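PDB 2X26: periplasmic aliphatic sulphonates-binding protein from Escherichia coli, which probably serves as the periplasmic binding protein of an ABC-type transport system for aliphatic sulfonates. Local coordinates for residues L5-K11 with K33-F39; G12-M16 with D55-T59; A86-L90 with S115-L120; S95-V100 with R173-D177; R192-E196 with Q282-T288. The contacts are given in a common frame with arbitrary orientation. Numbering follows the deposited sequence.

Overall arrangement
From the N terminus, contact 1 pairs strand 4-9 with strand 33-38 and closes a mostly helical loop. Contact 2 opens at residues 12-16, inside that loop, and closes at 55-59, beyond it, so the two cross; both belong to one sheet, where strands 4-9 and 56-59 are neighbours. Contacts 3 and 4 follow in the other sheet and also cross: residues 86-90 and 95-100 find their partners at 115-120 and 173-177, and strands 87-92 and 172-177 pair side by side. Contact 5, closed last, brings 282-288 back to helix 192-197, whose Tyr-194 touches Leu-5 of contact 1 and Asp-55 of contact 2. Centres of contacts 4 and 5 lie about 42 Å apart.

Contact 1. Residues L5-K11 with K33-F39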
# COMPACT_ATOMS: atom_id res chain seq x y z
N LEU A 5 4.69 -19.75 -2.26
CA LEU A 5 4.32 -18.43 -1.86
C LEU A 5 4.22 -17.65 -3.15
O LEU A 5 5.24 -17.34 -3.79
CB LEU A 5 5.36 -17.83 -0.92
CG LEU A 5 5.12 -16.33 -0.72
CD1 LEU A 5 3.74 -15.98 -0.14
CD2 LEU A 5 6.25 -15.74 0.15
N ARG A 6 2.99 -17.28 -3.48
CA ARG A 6 2.68 -16.46 -4.69
C ARG A 6 2.37 -15.04 -4.24
O ARG A 6 1.42 -14.81 -3.49
CB ARG A 6 1.48 -17.04 -5.47
CG ARG A 6 1.76 -18.50 -5.84
CD ARG A 6 0.48 -19.22 -6.21
NE ARG A 6 -0.39 -19.37 -5.06
CZ ARG A 6 -1.63 -19.85 -5.18
NH1 ARG A 6 -2.12 -20.16 -6.39
NH2 ARG A 6 -2.41 -19.94 -4.11
N ILE A 7 3.20 -14.11 -4.70
CA ILE A 7 3.18 -12.75 -4.14
C ILE A 7 2.61 -11.76 -5.13
O ILE A 7 3.10 -11.64 -6.27
CB ILE A 7 4.61 -12.29 -3.75
CG1 ILE A 7 5.24 -13.33 -2.78
CG2 ILE A 7 4.55 -10.87 -3.21
CD1 ILE A 7 6.73 -13.19 -2.56
N GLY A 8 1.58 -11.04 -4.72
CA GLY A 8 1.07 -9.91 -5.53
C GLY A 8 1.76 -8.63 -5.14
O GLY A 8 1.75 -8.26 -3.96
N TYR A 9 2.34 -7.94 -6.11
CA TYR A 9 3.06 -6.67 -5.77
C TYR A 9 2.69 -5.59 -6.81
O TYR A 9 2.18 -5.92 -7.87
CB TYR A 9 4.57 -6.90 -5.74
CG TYR A 9 5.25 -7.12 -7.11
CD1 TYR A 9 5.95 -6.07 -7.74
CD2 TYR A 9 5.19 -8.35 -7.75
CE1 TYR A 9 6.54 -6.26 -8.96
CE2 TYR A 9 5.80 -8.56 -9.00
CZ TYR A 9 6.50 -7.50 -9.57
OH TYR A 9 7.11 -7.66 -10.79
N GLN A 10 2.99 -4.33 -6.48
CA GLN A 10 2.80 -3.22 -7.42
C GLN A 10 4.17 -2.57 -7.60
O GLN A 10 5.10 -2.81 -6.82
CB GLN A 10 1.81 -2.23 -6.85
CG GLN A 10 0.40 -2.88 -6.57
CD GLN A 10 -0.55 -1.87 -5.95
OE1 GLN A 10 -0.85 -0.82 -6.57
NE2 GLN A 10 -1.04 -2.16 -4.74
N LYS A 11 4.30 -1.81 -8.66
CA LYS A 11 5.59 -1.12 -8.89
C LYS A 11 6.11 -0.34 -7.70
O LYS A 11 7.34 -0.26 -7.49
CB LYS A 11 5.47 -0.22 -10.11
CG LYS A 11 5.45 -0.93 -11.39
CD LYS A 11 5.31 0.12 -12.49
CE LYS A 11 5.13 -0.52 -13.85
NZ LYS A 11 6.29 -1.37 -14.20
N LYS A 33 8.55 -22.65 -3.40
CA LYS A 33 8.45 -22.07 -4.73
C LYS A 33 7.93 -20.64 -4.60
O LYS A 33 6.74 -20.43 -4.33
CB LYS A 33 7.50 -22.88 -5.59
CG LYS A 33 7.50 -22.46 -7.03
CD LYS A 33 6.58 -23.35 -7.84
CE LYS A 33 5.72 -22.54 -8.78
NZ LYS A 33 4.94 -23.46 -9.65
N ILE A 34 8.82 -19.67 -4.79
CA ILE A 34 8.47 -18.27 -4.67
C ILE A 34 8.08 -17.80 -6.07
O ILE A 34 8.82 -18.03 -7.05
CB ILE A 34 9.66 -17.40 -4.19
CG1 ILE A 34 10.28 -17.95 -2.86
CG2 ILE A 34 9.22 -15.93 -4.06
CD1 ILE A 34 9.25 -18.04 -1.68
N SER A 35 6.93 -17.15 -6.20
CA SER A 35 6.55 -16.52 -7.48
C SER A 35 5.97 -15.10 -7.28
O SER A 35 5.44 -14.74 -6.21
CB SER A 35 5.58 -17.35 -8.28
OG SER A 35 4.38 -17.57 -7.60
N TRP A 36 6.12 -14.30 -8.30
CA TRP A 36 5.87 -12.85 -8.18
C TRP A 36 4.87 -12.51 -9.29
O TRP A 36 5.06 -12.92 -10.43
CB TRP A 36 7.20 -12.13 -8.45
CG TRP A 36 8.23 -12.37 -7.41
CD1 TRP A 36 9.22 -13.32 -7.42
CD2 TRP A 36 8.36 -11.67 -6.15
NE1 TRP A 36 9.98 -13.21 -6.27
CE2 TRP A 36 9.45 -12.22 -5.48
CE3 TRP A 36 7.67 -10.63 -5.56
CZ2 TRP A 36 9.87 -11.76 -4.22
CZ3 TRP A 36 8.08 -10.15 -4.30
CH2 TRP A 36 9.19 -10.72 -3.66
N VAL A 37 3.82 -11.78 -8.94
CA VAL A 37 2.82 -11.37 -9.90
C VAL A 37 2.61 -9.88 -9.73
O VAL A 37 2.10 -9.42 -8.68
CB VAL A 37 1.46 -12.10 -9.66
CG1 VAL A 37 0.51 -11.73 -10.75
CG2 VAL A 37 1.71 -13.59 -9.63
N GLU A 38 2.94 -9.14 -10.78
CA GLU A 38 2.77 -7.69 -10.75
C GLU A 38 1.34 -7.32 -11.13
O GLU A 38 0.82 -7.80 -12.15
CB GLU A 38 3.74 -7.02 -11.72
CG GLU A 38 3.74 -5.51 -11.57
CD GLU A 38 4.51 -4.86 -12.69
OE1 GLU A 38 3.93 -4.66 -13.76
OE2 GLU A 38 5.70 -4.56 -12.48
N PHE A 39 0.71 -6.50 -10.30
CA PHE A 39 -0.62 -5.97 -10.60
C PHE A 39 -0.61 -4.47 -10.89
O PHE A 39 0.23 -3.74 -10.32
CB PHE A 39 -1.53 -6.24 -9.39
CG PHE A 39 -1.89 -7.69 -9.27
CD1 PHE A 39 -3.00 -8.19 -9.92
CD2 PHE A 39 -1.08 -8.56 -8.54
CE1 PHE A 39 -3.32 -9.59 -9.86
CE2 PHE A 39 -1.37 -9.92 -8.43
CZ PHE A 39 -2.48 -10.44 -9.11
O HOH W 1 1.96 -1.67 -10.28
O HOH W 2 5.56 -3.93 -16.27
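Lys-33 opens the pairing by taking a 3.0 Å hydrogen bond on its O from Leu-5 N. Ile-34 then lies beside Leu-5 on the face they share with Ile-7, its CD1 4.0 Å from Leu-5 CB. Ser-35 bonds at both ends of its backbone, N to Leu-5 O (2.9 Å) and O from Ile-7 N (2.8 Å), while its OG sits 3.3 Å from CG of Arg-6, whose guanidinium leaves for a salt bridge with Asp-55. Trp-36 receives Ile-7 CD1 over its six-membered ring (3.7 Å from the centroid) and turns an edge toward the Tyr-9 face in an offset T-shaped pair, centroids 6.0 Å apart. Val-37 repeats the two-way bonding, N to Ile-7 O and O from Tyr-9 N. The CG of Glu-38 lies over the Tyr-9 ring, and its OE2 forms a long salt bridge with Lys-11 NZ (3.7 Å), which itself bonds to Thr-230 O. Phe-39 N finishes on Tyr-9 O (2.9 Å), its ring edge against CA of Gly-8. These parallel neighbours and the helices 14-21 and 24-28 that link them form a beta-alpha-beta crossover at the edge of a sheet whose 2-1-3-5-4 strand order marks the type 2 periplasmic binding protein fold.

Contact 2. Residues G12-M16 with D55-T59; sequences GSIGM and DLGST
A hydroxyl-to-hydroxyl bond is the one hydrogen bond here: Ser-13 OG donates to Ser-58 OG at 2.9 Å. Ser-13 is the centre of an inverse gamma turn (phi/psi -83/79°) and also occupies the N-cap position of helix 14-21, yet its side chain does not cap the helix. Instead, with chi1 at -59° (m), it points toward the strand and accepts from Gln-10 N as well. Gly-12 leads in at -92/9°; residues 14-16 are regular helix, near -60/-47°. Residues 56-59 form an extended strand, phi between -112 and -152° and psi between 130 and 168°. The CA atoms of Ser-13 and Ser-58 are the closest across the segments, 6.4 Å apart. Ser-58 has chi1 153° (t) and, like Ser-13, directs CB at its partner. One helical turn on, Met-16 stretches along the strand with rotamers m, t, t: its SD lies 3.5 Å from Ser-58 CB, and its CE rests 4.0 Å from Gly-57 C and 4.4 Å from CG of Leu-56 (t, p), all buried, with Phe-209 of helix 199-218 touching both Met-16 and Leu-56. A glycerol bonded to Gly-12 O and near Ser-58 probably comes from the crystallisation liquor. A helix starting just past one strand and packed on the next parallel strand is typical of parallel alpha/beta folds, here the first lobe of a periplasmic binding protein.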
# COMPACT_ATOMS: atom_id res chain seq x y z
N GLY A 12 5.20 0.24 -6.92
CA GLY A 12 5.54 1.03 -5.73
C GLY A 12 5.57 0.27 -4.43
O GLY A 12 5.75 0.90 -3.35
N SER A 13 5.48 -1.07 -4.49
CA SER A 13 5.59 -1.91 -3.29
C SER A 13 7.11 -2.09 -3.06
O SER A 13 7.68 -3.10 -3.45
CB SER A 13 4.97 -3.30 -3.50
OG SER A 13 3.58 -3.17 -3.85
N ILE A 14 7.75 -1.06 -2.48
CA ILE A 14 9.24 -1.00 -2.48
C ILE A 14 9.91 -2.17 -1.84
O ILE A 14 10.84 -2.71 -2.42
CB ILE A 14 9.70 0.31 -1.85
CG1 ILE A 14 9.13 1.50 -2.64
CG2 ILE A 14 11.25 0.34 -1.74
CD1 ILE A 14 9.33 1.43 -4.25
N GLY A 15 9.41 -2.57 -0.66
CA GLY A 15 9.99 -3.74 0.06
C GLY A 15 9.94 -4.98 -0.85
O GLY A 15 10.95 -5.72 -1.02
N MET A 16 8.75 -5.22 -1.44
CA MET A 16 8.59 -6.36 -2.33
C MET A 16 9.51 -6.27 -3.55
O MET A 16 10.18 -7.26 -3.87
CB MET A 16 7.14 -6.51 -2.76
CG MET A 16 6.29 -7.07 -1.63
SD MET A 16 4.62 -7.32 -2.29
CE MET A 16 3.93 -8.24 -0.97
N ASP A 55 -1.10 -15.54 -2.63
CA ASP A 55 -1.21 -15.80 -1.20
C ASP A 55 -0.93 -14.58 -0.33
O ASP A 55 -1.39 -14.56 0.80
CB ASP A 55 -0.20 -16.89 -0.81
CG ASP A 55 -0.36 -18.11 -1.62
OD1 ASP A 55 -1.48 -18.66 -1.63
OD2 ASP A 55 0.60 -18.56 -2.27
N LEU A 56 -0.22 -13.59 -0.84
CA LEU A 56 0.19 -12.45 -0.03
C LEU A 56 0.23 -11.27 -0.96
O LEU A 56 0.75 -11.40 -2.09
CB LEU A 56 1.60 -12.71 0.55
CG LEU A 56 2.24 -11.60 1.39
CD1 LEU A 56 1.43 -11.43 2.68
CD2 LEU A 56 3.69 -12.00 1.73
N GLY A 57 -0.25 -10.11 -0.49
CA GLY A 57 -0.25 -8.92 -1.34
C GLY A 57 0.00 -7.63 -0.59
O GLY A 57 -0.20 -7.56 0.63
N SER A 58 0.52 -6.63 -1.32
CA SER A 58 0.78 -5.31 -0.78
C SER A 58 -0.19 -4.29 -1.42
O SER A 58 -0.34 -4.25 -2.65
CB SER A 58 2.21 -4.96 -1.21
OG SER A 58 2.36 -3.57 -1.30
N THR A 59 -0.85 -3.48 -0.61
CA THR A 59 -1.75 -2.42 -1.12
C THR A 59 -1.78 -1.30 -0.10
O THR A 59 -1.29 -1.45 1.02
CB THR A 59 -3.26 -2.82 -1.43
OG1 THR A 59 -4.01 -2.77 -0.22
CG2 THR A 59 -3.46 -4.19 -2.09

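Contact 3. Residues A86-L90 with S115-L120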
# COMPACT_ATOMS: atom_id res chain seq x y z
N ALA A 86 4.30 12.14 0.57
CA ALA A 86 4.17 11.51 -0.73
C ALA A 86 2.74 11.63 -1.30
O ALA A 86 2.47 11.21 -2.42
CB ALA A 86 4.56 10.04 -0.55
N GLU A 87 1.80 12.16 -0.53
CA GLU A 87 0.39 12.22 -0.96
C GLU A 87 -0.01 13.71 -0.89
O GLU A 87 -0.00 14.28 0.16
CB GLU A 87 -0.42 11.34 0.01
CG GLU A 87 -1.90 11.15 -0.33
CD GLU A 87 -2.10 9.90 -1.22
OE1 GLU A 87 -1.50 8.86 -0.89
OE2 GLU A 87 -2.85 9.99 -2.21
N VAL A 88 -0.34 14.34 -2.02
CA VAL A 88 -0.45 15.82 -2.10
C VAL A 88 -1.64 16.39 -2.88
O VAL A 88 -2.25 15.69 -3.70
CB VAL A 88 0.85 16.39 -2.73
CG1 VAL A 88 2.07 15.97 -1.89
CG2 VAL A 88 0.98 15.93 -4.23
N ILE A 89 -1.97 17.65 -2.61
CA ILE A 89 -2.76 18.48 -3.51
C ILE A 89 -1.82 19.51 -4.14
O ILE A 89 -1.13 20.27 -3.42
CB ILE A 89 -3.89 19.20 -2.74
CG1 ILE A 89 -4.79 18.19 -2.05
CG2 ILE A 89 -4.70 20.14 -3.68
CD1 ILE A 89 -5.91 18.85 -1.13
N LEU A 90 -1.75 19.49 -5.47
CA LEU A 90 -0.90 20.41 -6.20
C LEU A 90 -1.69 21.52 -6.82
O LEU A 90 -2.78 21.30 -7.35
CB LEU A 90 -0.22 19.69 -7.36
CG LEU A 90 0.78 18.59 -7.03
CD1 LEU A 90 1.13 17.90 -8.34
CD2 LEU A 90 2.07 19.16 -6.35
N SER A 115 -6.70 6.86 -2.81
CA SER A 115 -6.06 7.53 -1.65
C SER A 115 -6.20 9.07 -1.77
O SER A 115 -6.27 9.75 -0.74
CB SER A 115 -4.59 7.15 -1.58
OG SER A 115 -3.96 7.49 -2.82
N SER A 116 -6.20 9.62 -2.99
CA SER A 116 -6.38 11.07 -3.16
C SER A 116 -7.82 11.54 -2.80
O SER A 116 -7.98 12.65 -2.29
CB SER A 116 -6.03 11.56 -4.58
OG SER A 116 -4.64 11.30 -4.82
N HIS A 117 -8.83 10.70 -3.10
CA HIS A 117 -10.23 10.99 -2.72
C HIS A 117 -10.27 11.07 -1.18
O HIS A 117 -10.89 11.99 -0.63
CB HIS A 117 -11.14 9.86 -3.29
CG HIS A 117 -12.62 10.11 -3.19
ND1 HIS A 117 -13.52 9.58 -4.10
CD2 HIS A 117 -13.37 10.74 -2.25
CE1 HIS A 117 -14.76 9.90 -3.74
NE2 HIS A 117 -14.69 10.62 -2.62
N ASN A 118 -9.57 10.16 -0.49
CA ASN A 118 -9.57 10.15 0.97
C ASN A 118 -8.88 11.42 1.48
O ASN A 118 -9.39 12.11 2.37
CB ASN A 118 -8.88 8.87 1.49
CG ASN A 118 -8.82 8.79 2.98
OD1 ASN A 118 -9.85 8.80 3.66
ND2 ASN A 118 -7.60 8.65 3.52
N LEU A 119 -7.72 11.75 0.89
CA LEU A 119 -6.94 12.92 1.34
C LEU A 119 -7.79 14.15 1.16
O LEU A 119 -7.87 14.99 2.06
CB LEU A 119 -5.65 13.11 0.51
CG LEU A 119 -4.86 14.41 0.83
CD1 LEU A 119 -3.86 14.05 1.79
CD2 LEU A 119 -4.14 14.89 -0.36
N LEU A 120 -8.46 14.23 0.02
CA LEU A 120 -9.24 15.43 -0.31
C LEU A 120 -10.44 15.60 0.59
O LEU A 120 -10.68 16.73 1.07
CB LEU A 120 -9.66 15.47 -1.78
CG LEU A 120 -10.36 16.75 -2.21
CD1 LEU A 120 -9.47 18.04 -2.06
CD2 LEU A 120 -10.88 16.59 -3.66
O HOH W 3 -3.44 12.42 -3.01
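Strand 87-90 and the first turns of helix 115-126 pack with axes 8.9 Å apart and crossing at -69°, so the helix runs obliquely over the strand. The nearest CA pairs are Glu-87 with Ser-116 (7.2 Å) and Ile-89 with Leu-120 (7.8 Å). Glu-87 reaches toward the helix start with chi1 at -174° and chi2 between wells at 91°, which brings OE2 to Ser-115 OG; that hydroxyl donates a 2.8 Å hydrogen bond. A water donates to the same OE2 (2.6 Å) and lies 2.4 Å from Ser-116 OG, a very short separation. Further along, Leu-119 points at the strand: its CD1 is 4.1 Å from Glu-87 CG and its CD2 3.8 Å from Ile-89 CG1. Ile-89 CD1 also meets Leu-120 CD1 at 3.8 Å, and Leu-120 continues on to Val-108 and Phe-110 of strand 107-110, two places away in the same sheet. Helix 115-126 thus packs on the five-stranded sheet of the second alpha/beta lobe of the periplasmic binding protein fold. Its apolar core has a polar end, where OE2 accepts both a hydroxyl and a water proton, consistent with an ionised carboxylate at the amino end of a helix.

Contact 4. Residues S95-V100 with R173-D177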
# COMPACT_ATOMS: atom_id res chain seq x y z
N SER A 95 -0.37 30.32 -8.39
CA SER A 95 -1.81 30.28 -8.15
C SER A 95 -2.16 31.20 -6.97
O SER A 95 -1.46 31.18 -5.96
CB SER A 95 -2.25 28.87 -7.76
OG SER A 95 -3.64 28.90 -7.48
N PRO A 96 -3.26 31.96 -7.09
CA PRO A 96 -3.80 32.72 -5.94
C PRO A 96 -4.34 31.82 -4.84
O PRO A 96 -4.60 32.29 -3.74
CB PRO A 96 -4.93 33.54 -6.54
CG PRO A 96 -5.37 32.78 -7.73
CD PRO A 96 -4.12 32.09 -8.29
N ILE A 97 -4.52 30.52 -5.12
CA ILE A 97 -4.91 29.54 -4.08
C ILE A 97 -3.72 29.28 -3.13
O ILE A 97 -2.69 28.69 -3.53
CB ILE A 97 -5.41 28.22 -4.74
CG1 ILE A 97 -6.52 28.49 -5.76
CG2 ILE A 97 -5.87 27.22 -3.70
CD1 ILE A 97 -6.69 27.30 -6.79
N LYS A 98 -3.87 29.70 -1.86
CA LYS A 98 -2.77 29.60 -0.91
C LYS A 98 -3.06 28.60 0.20
O LYS A 98 -2.13 28.10 0.84
CB LYS A 98 -2.40 30.98 -0.34
CG LYS A 98 -1.00 31.05 0.30
CD LYS A 98 -0.27 32.38 -0.04
CE LYS A 98 1.04 32.49 0.76
NZ LYS A 98 1.36 33.90 1.07
N THR A 99 -4.34 28.29 0.41
CA THR A 99 -4.74 27.33 1.46
C THR A 99 -5.78 26.38 0.92
O THR A 99 -6.38 26.64 -0.11
CB THR A 99 -5.38 28.05 2.66
OG1 THR A 99 -6.55 28.73 2.22
CG2 THR A 99 -4.40 29.02 3.31
N VAL A 100 -6.06 25.30 1.63
CA VAL A 100 -7.11 24.38 1.17
C VAL A 100 -8.49 25.06 1.12
O VAL A 100 -9.32 24.81 0.26
CB VAL A 100 -7.17 23.14 2.09
CG1 VAL A 100 -8.39 22.33 1.75
CG2 VAL A 100 -5.90 22.32 1.89
N ARG A 173 3.30 23.55 -7.06
CA ARG A 173 3.52 23.76 -5.64
C ARG A 173 2.55 22.85 -4.87
O ARG A 173 1.37 22.62 -5.25
CB ARG A 173 3.33 25.25 -5.35
CG ARG A 173 2.69 25.67 -4.05
CD ARG A 173 2.88 27.18 -3.81
NE ARG A 173 1.91 28.05 -4.45
CZ ARG A 173 0.66 28.28 -4.03
NH1 ARG A 173 0.17 27.69 -2.95
NH2 ARG A 173 -0.11 29.10 -4.73
N VAL A 174 3.06 22.26 -3.81
CA VAL A 174 2.22 21.49 -2.89
C VAL A 174 1.36 22.47 -2.06
O VAL A 174 1.90 23.25 -1.27
CB VAL A 174 3.08 20.59 -2.03
CG1 VAL A 174 2.26 19.93 -0.90
CG2 VAL A 174 3.74 19.53 -2.87
N LEU A 175 0.05 22.44 -2.25
CA LEU A 175 -0.88 23.22 -1.41
C LEU A 175 -1.07 22.55 -0.04
O LEU A 175 -1.22 23.23 0.99
CB LEU A 175 -2.23 23.31 -2.11
CG LEU A 175 -3.32 24.13 -1.41
CD1 LEU A 175 -2.98 25.56 -1.53
CD2 LEU A 175 -4.65 23.79 -2.07
N LYS A 176 -1.06 21.23 -0.04
CA LYS A 176 -1.38 20.47 1.17
C LYS A 176 -0.81 19.08 1.01
O LYS A 176 -0.96 18.51 -0.04
CB LYS A 176 -2.91 20.43 1.33
CG LYS A 176 -3.44 19.65 2.52
CD LYS A 176 -3.02 20.27 3.78
CE LYS A 176 -3.77 19.54 4.91
NZ LYS A 176 -3.41 20.10 6.21
N ASP A 177 -0.14 18.55 2.03
CA ASP A 177 0.21 17.11 2.00
C ASP A 177 -0.49 16.41 3.16
O ASP A 177 -1.33 17.01 3.85
CB ASP A 177 1.73 16.88 1.96
CG ASP A 177 2.43 17.26 3.26
OD1 ASP A 177 1.77 17.42 4.33
OD2 ASP A 177 3.68 17.39 3.25
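Arg-173 sends its side chain out across the loop 95-100 in an uncommon shape, chi1 off the wells at 143° and chi3 and chi4 near 80°, so that the guanidinium edge meets the loop's carbonyls. Arg-173 NH2 and NH1 both donate to Ile-97 O, at 2.9 and 3.1 Å, while NE binds Glu-93 O. Ser-95, chi1 t, forms an ST turn, its OG accepting from Ile-97 N (3.0 Å). Leu-175 and Lys-176 together face Ile-89 of the adjacent strand as a classic beta bulge, which turns the edge strand of the second sheet through a corner and aims both CB atoms at the loop. Leu-175, in the t, p rotamer, presses CD1 on Lys-98 C (3.5 Å) and on Ile-97 CG2 (4.0 Å), with CD2 4.1 Å from Val-100 CA. Val-100, chi1 t, packs its CG2 on Lys-176 CB at 3.6 Å; beyond CB the lysine, chi2 p, turns away to bond Gln-126 through NZ.

Contact 5. Residues R192-E196 with Q282-T288; sequences RPYAE and QRIWQPT
Arg-192 and Trp-285 bury about 70 Å² each here. Residues 192-196 are the first turn of a helix (phi/psi about -65/-40°, Glu-196 N to Arg-192 O 2.9 Å); 282-283 end a 3-10 segment, and 284-288 run extended. CA atoms approach at Arg-192/Trp-285 (7.6 Å) and Glu-196/Thr-288 (7.1 Å). Arg-192 is t, t, m with chi4 -94°; its NH2 donates to Gln-282 O at 3.2 Å and also forms a salt bridge with Asp-73. Backbone hydrogen bonds of Arg-283 and Trp-285 with Tyr-76 lay this C-terminal stretch along edge strand 74-80 of the first sheet, whose strand 186-191 leads into the helix. Trp-285 (chi1 179°, chi2 64°) turns one indole face to Ala-195, CB 3.9 Å from the five-membered ring centroid in a CH-pi contact; its CZ2 is 3.6 Å from Ala-195 O. Glu-196, m, m, lies by the ring edge, OE2 3.4 Å from Trp-285 NE1. One water joins Glu-196 OE2 (2.5 Å) to Gln-286 O (2.7 Å); another links Glu-196 O (2.6 Å) and Thr-288 OG1 (2.7 Å).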
# COMPACT_ATOMS: atom_id res chain seq x y z
N ARG A 192 -6.99 -15.61 5.48
CA ARG A 192 -6.82 -16.04 6.85
C ARG A 192 -6.26 -17.47 7.02
O ARG A 192 -5.38 -17.69 7.84
CB ARG A 192 -8.07 -15.79 7.67
CG ARG A 192 -7.90 -16.09 9.17
CD ARG A 192 -9.25 -16.11 9.86
NE ARG A 192 -10.06 -14.96 9.45
CZ ARG A 192 -10.10 -13.81 10.13
NH1 ARG A 192 -9.35 -13.67 11.23
NH2 ARG A 192 -10.84 -12.80 9.67
N PRO A 193 -6.72 -18.43 6.21
CA PRO A 193 -6.21 -19.78 6.44
C PRO A 193 -4.73 -19.87 6.14
O PRO A 193 -4.00 -20.60 6.84
CB PRO A 193 -7.02 -20.62 5.43
CG PRO A 193 -8.25 -19.92 5.28
CD PRO A 193 -7.85 -18.45 5.26
N TYR A 194 -4.24 -19.10 5.16
CA TYR A 194 -2.82 -19.15 4.82
C TYR A 194 -1.99 -18.52 5.91
O TYR A 194 -0.92 -19.01 6.21
CB TYR A 194 -2.52 -18.39 3.51
CG TYR A 194 -1.11 -18.54 2.95
CD1 TYR A 194 -0.81 -19.59 2.07
CD2 TYR A 194 -0.09 -17.63 3.26
CE1 TYR A 194 0.47 -19.75 1.52
CE2 TYR A 194 1.22 -17.80 2.72
CZ TYR A 194 1.49 -18.84 1.84
OH TYR A 194 2.75 -18.98 1.27
N ALA A 195 -2.48 -17.42 6.47
CA ALA A 195 -1.76 -16.74 7.54
C ALA A 195 -1.71 -17.66 8.79
O ALA A 195 -0.66 -17.76 9.44
CB ALA A 195 -2.45 -15.44 7.86
N GLU A 196 -2.85 -18.31 9.10
CA GLU A 196 -2.91 -19.16 10.30
C GLU A 196 -2.05 -20.42 10.18
O GLU A 196 -1.43 -20.85 11.17
CB GLU A 196 -4.36 -19.47 10.67
CG GLU A 196 -5.09 -18.22 11.20
CD GLU A 196 -4.74 -17.94 12.65
OE1 GLU A 196 -4.39 -18.90 13.37
OE2 GLU A 196 -4.82 -16.77 13.07
N GLN A 282 -11.92 -7.25 13.16
CA GLN A 282 -12.15 -8.69 12.89
C GLN A 282 -11.18 -9.22 11.81
O GLN A 282 -10.90 -10.43 11.76
CB GLN A 282 -13.64 -8.90 12.47
CG GLN A 282 -14.16 -10.37 12.40
CD GLN A 282 -13.82 -11.15 11.13
OE1 GLN A 282 -13.72 -10.60 10.00
NE2 GLN A 282 -13.66 -12.47 11.30
N ARG A 283 -10.67 -8.30 10.98
CA ARG A 283 -9.78 -8.63 9.87
C ARG A 283 -8.30 -8.47 10.21
O ARG A 283 -7.47 -8.62 9.33
CB ARG A 283 -10.10 -7.78 8.62
CG ARG A 283 -11.53 -7.93 8.08
CD ARG A 283 -11.82 -9.35 7.58
NE ARG A 283 -12.85 -9.33 6.53
CZ ARG A 283 -14.16 -9.18 6.74
NH1 ARG A 283 -14.63 -9.00 7.97
NH2 ARG A 283 -15.00 -9.19 5.71
N ILE A 284 -7.98 -8.15 11.47
CA ILE A 284 -6.59 -8.00 11.89
C ILE A 284 -6.03 -9.37 12.30
O ILE A 284 -6.64 -10.07 13.12
CB ILE A 284 -6.44 -6.87 12.94
CG1 ILE A 284 -6.60 -5.53 12.22
CG2 ILE A 284 -5.06 -6.90 13.59
CD1 ILE A 284 -6.74 -4.37 13.11
N TRP A 285 -4.93 -9.80 11.67
CA TRP A 285 -4.27 -11.04 12.04
C TRP A 285 -3.37 -10.80 13.23
O TRP A 285 -2.50 -9.89 13.20
CB TRP A 285 -3.49 -11.63 10.87
CG TRP A 285 -2.73 -12.92 11.16
CD1 TRP A 285 -3.27 -14.12 11.49
CD2 TRP A 285 -1.30 -13.11 11.13
NE1 TRP A 285 -2.26 -15.06 11.69
CE2 TRP A 285 -1.05 -14.46 11.45
CE3 TRP A 285 -0.21 -12.25 10.85
CZ2 TRP A 285 0.26 -15.00 11.51
CZ3 TRP A 285 1.10 -12.77 10.90
CH2 TRP A 285 1.32 -14.15 11.23
N GLN A 286 -3.65 -11.53 14.32
CA GLN A 286 -2.75 -11.60 15.46
C GLN A 286 -1.64 -12.60 15.12
O GLN A 286 -1.91 -13.79 14.86
CB GLN A 286 -3.52 -12.02 16.71
CG GLN A 286 -4.61 -11.04 17.10
CD GLN A 286 -4.04 -9.74 17.65
OE1 GLN A 286 -3.45 -9.73 18.73
NE2 GLN A 286 -4.24 -8.62 16.93
N PRO A 287 -0.38 -12.13 15.09
CA PRO A 287 0.67 -13.00 14.63
C PRO A 287 0.80 -14.24 15.53
O PRO A 287 0.67 -14.14 16.77
CB PRO A 287 1.92 -12.12 14.70
CG PRO A 287 1.40 -10.74 14.56
CD PRO A 287 0.07 -10.71 15.21
N THR A 288 0.99 -15.39 14.88
CA THR A 288 1.15 -16.67 15.55
C THR A 288 2.30 -17.35 14.88
O THR A 288 2.75 -16.96 13.79
CB THR A 288 -0.07 -17.56 15.35
OG1 THR A 288 -0.33 -17.70 13.93
CG2 THR A 288 -1.28 -16.97 16.04
O HOH W 4 -4.11 -15.30 14.92
O HOH W 5 0.59 -19.78 12.43